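Long-range contact in uncharacterized protein (Thermus thermophilus HB8, PDB 4WVC), which probably hydrolyses mannosylglycerate to mannose and glycerate, and glucosylglycerate to glucose and glycerate, as a glycoside hydrolase of family 63: residues 164-169 and 348-353. Sequence-based numbering, arbitrary orientation.
Sequences MDNSPA and RYWRGP. With DGY ((2R)-2,3-dihydroxypropanoic acid), chain E.
Met164 lies across one face of the Trp350 indole, its CA 3.3 Å from the centroid of the five-membered ring and almost on the ring normal, a CH-pi contact. With CG anti to its carbonyl carbon (chi1 -50°) and the chain extended beyond, the methionine runs out over the six-membered ring, where SD makes an oblique Met-aromatic contact. Val358 of helix 356-368 packs against both side chains, and Trp355 stacks on the indole. Replacing Trp350 by alanine is likely to open a gap beneath Met164 and leave Trp355 without its stacking partner.

Asn166 reaches into the type II' turn of residues 348-351. Its OD1 accepts the backbone N of Trp350 at 3.0 Å, in the carbonyl plane and on a lone pair, while ND2 gives a weak bond to the carbonyl O of Arg348; held at both ends, the amide has its flip fixed. The backbone O of Asn166 takes NH1 of Arg351 at 2.8 Å, the donor tilted 33° from the carbonyl plane. Pro168 covers one face of that guanidinium, with CG above its centre, and salt bridges to Glu345 and Asp171 engage the same arginine. A water joins Ser167 OG to the carbonyl O of Trp350.

Toward the ligand, the Asp165 carboxylate stands nearly perpendicular to the Tyr349 ring (83°), with OD2 at the ring edge, 3.3 Å from the phenol OH. The same OD2 accepts O3 of bound glycerate at 2.6 Å, and Tyr349 OH lies 3.0 Å from glycerate O1. Asp165, the probable proton donor, and Tyr349, like Trp350 a probable substrate-binding residue, thus line the glycerate end of the active-site pocket of a family 63 glycoside hydrolase, with the Met164-Trp350 packing and the Asn166 bonds behind them.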
loop_
_atom_site.group_PDB
_atom_site.type_symbol
_atom_site.label_atom_id
_atom_site.label_comp_id
_atom_site.label_asym_id
_atom_site.label_seq_id
_atom_site.Cartn_x
_atom_site.Cartn_y
_atom_site.Cartn_z
ATOM N N MET A 164 -11.309 -15.992 -20.665
ATOM C CA MET A 164 -12.732 -15.791 -20.430
ATOM C C MET A 164 -13.334 -15.278 -21.724
ATOM O O MET A 164 -13.716 -14.127 -21.833
ATOM C CB MET A 164 -12.943 -14.796 -19.294
ATOM C CG MET A 164 -12.133 -15.111 -18.051
ATOM S SD MET A 164 -12.563 -14.023 -16.685
ATOM C CE MET A 164 -11.471 -14.736 -15.426
ATOM N N ASP A 165 -13.442 -16.205 -22.673
ATOM C CA ASP A 165 -13.486 -15.927 -24.094
ATOM C C ASP A 165 -14.623 -15.044 -24.548
ATOM O O ASP A 165 -14.410 -14.152 -25.371
ATOM C CB ASP A 165 -13.572 -17.235 -24.884
ATOM C CG ASP A 165 -12.510 -18.229 -24.507
ATOM O OD1 ASP A 165 -11.724 -17.962 -23.559
ATOM O OD2 ASP A 165 -12.496 -19.301 -25.153
ATOM N N ASN A 166 -15.832 -15.308 -24.061
ATOM C CA ASN A 166 -16.991 -14.531 -24.485
ATOM C C ASN A 166 -17.562 -13.663 -23.371
ATOM O O ASN A 166 -18.773 -13.392 -23.324
ATOM C CB ASN A 166 -18.066 -15.429 -25.116
ATOM C CG ASN A 166 -18.751 -16.327 -24.112
ATOM O OD1 ASN A 166 -18.194 -16.633 -23.063
ATOM N ND2 ASN A 166 -19.970 -16.751 -24.424
ATOM N N SER A 167 -16.685 -13.192 -22.491
ATOM C CA SER A 167 -17.115 -12.301 -21.401
ATOM C C SER A 167 -17.836 -11.096 -21.983
ATOM O O SER A 167 -17.395 -10.523 -22.978
ATOM C CB SER A 167 -15.931 -11.820 -20.562
ATOM O OG SER A 167 -16.356 -10.860 -19.616
ATOM N N PRO A 168 -18.959 -10.705 -21.373
ATOM C CA PRO A 168 -19.629 -9.547 -21.959
ATOM C C PRO A 168 -18.775 -8.265 -21.961
ATOM O O PRO A 168 -19.063 -7.380 -22.744
ATOM C CB PRO A 168 -20.883 -9.388 -21.093
ATOM C CG PRO A 168 -21.119 -10.766 -20.534
ATOM C CD PRO A 168 -19.750 -11.318 -20.298
ATOM N N ALA A 169 -17.725 -8.174 -21.131
ATOM C CA ALA A 169 -16.804 -7.019 -21.190
ATOM C C ALA A 169 -16.174 -6.828 -22.587
ATOM O O ALA A 169 -15.922 -5.703 -22.993
ATOM C CB ALA A 169 -15.728 -7.139 -20.126
ATOM N N ARG A 348 -24.299 -19.893 -20.875
ATOM C CA ARG A 348 -23.384 -19.590 -22.001
ATOM C C ARG A 348 -21.975 -19.079 -21.600
ATOM O O ARG A 348 -21.645 -17.882 -21.754
ATOM C CB ARG A 348 -24.040 -18.599 -22.971
ATOM C CG ARG A 348 -23.361 -18.528 -24.343
ATOM C CD ARG A 348 -23.987 -17.455 -25.233
ATOM N NE ARG A 348 -25.309 -17.834 -25.766
ATOM C CZ ARG A 348 -25.523 -18.709 -26.763
ATOM N NH1 ARG A 348 -24.526 -19.339 -27.366
ATOM N NH2 ARG A 348 -26.756 -18.951 -27.174
ATOM N N TYR A 349 -21.171 -20.021 -21.107
ATOM C CA TYR A 349 -19.706 -19.906 -21.011
ATOM C C TYR A 349 -19.211 -18.916 -19.929
ATOM O O TYR A 349 -19.212 -19.250 -18.745
ATOM C CB TYR A 349 -19.130 -19.608 -22.411
ATOM C CG TYR A 349 -17.750 -20.148 -22.739
ATOM C CD1 TYR A 349 -17.222 -21.241 -22.061
ATOM C CD2 TYR A 349 -17.012 -19.627 -23.807
ATOM C CE1 TYR A 349 -15.988 -21.766 -22.387
ATOM C CE2 TYR A 349 -15.770 -20.159 -24.145
ATOM C CZ TYR A 349 -15.269 -21.245 -23.428
ATOM O OH TYR A 349 -14.022 -21.819 -23.699
ATOM N N TRP A 350 -18.780 -17.716 -20.324
ATOM C CA TRP A 350 -18.285 -16.712 -19.368
ATOM C C TRP A 350 -19.272 -15.536 -19.242
ATOM O O TRP A 350 -18.921 -14.460 -18.770
ATOM C CB TRP A 350 -16.896 -16.224 -19.786
ATOM C CG TRP A 350 -15.837 -17.245 -19.611
ATOM C CD1 TRP A 350 -15.332 -18.064 -20.549
ATOM C CD2 TRP A 350 -15.114 -17.514 -18.417
ATOM N NE1 TRP A 350 -14.353 -18.872 -20.025
ATOM C CE2 TRP A 350 -14.200 -18.557 -18.708
ATOM C CE3 TRP A 350 -15.153 -16.987 -17.114
ATOM C CZ2 TRP A 350 -13.344 -19.089 -17.755
ATOM C CZ3 TRP A 350 -14.292 -17.522 -16.165
ATOM C CH2 TRP A 350 -13.399 -18.563 -16.491
ATOM N N ARG A 351 -20.513 -15.756 -19.651
ATOM C CA ARG A 351 -21.542 -14.726 -19.548
ATOM C C ARG A 351 -22.550 -15.017 -18.421
ATOM O O ARG A 351 -23.701 -14.544 -18.463
ATOM C CB ARG A 351 -22.250 -14.554 -20.906
ATOM C CG ARG A 351 -21.304 -14.321 -22.069
ATOM C CD ARG A 351 -21.999 -14.319 -23.444
ATOM N NE ARG A 351 -22.708 -13.064 -23.695
ATOM C CZ ARG A 351 -22.153 -11.948 -24.168
ATOM N NH1 ARG A 351 -20.861 -11.880 -24.440
ATOM N NH2 ARG A 351 -22.898 -10.879 -24.337
ATOM N N GLY A 352 -22.136 -15.780 -17.409
ATOM C CA GLY A 352 -23.014 -16.086 -16.286
ATOM C C GLY A 352 -22.667 -17.303 -15.468
ATOM O O GLY A 352 -22.789 -17.266 -14.254
ATOM N N PRO A 353 -22.274 -18.412 -16.121
ATOM C CA PRO A 353 -21.978 -19.618 -15.369
ATOM C C PRO A 353 -20.930 -19.456 -14.280
ATOM O O PRO A 353 -20.108 -18.558 -14.338
ATOM C CB PRO A 353 -21.472 -20.572 -16.456
ATOM C CG PRO A 353 -22.260 -20.201 -17.639
ATOM C CD PRO A 353 -22.375 -18.705 -17.564
HETATM C C1 DGY E . -11.632 -22.495 -26.790
HETATM O O1 DGY E . -12.830 -22.341 -26.398
HETATM O O2 DGY E . -11.298 -22.895 -27.929
HETATM C C2 DGY E . -10.517 -22.184 -25.842
HETATM O O3 DGY E . -11.041 -21.443 -24.728
HETATM C C3 DGY E . -9.436 -21.381 -26.565
HETATM O O4 DGY E . -8.516 -20.814 -25.620
HETATM O O HOH W 1 -17.025 -12.882 -17.963
#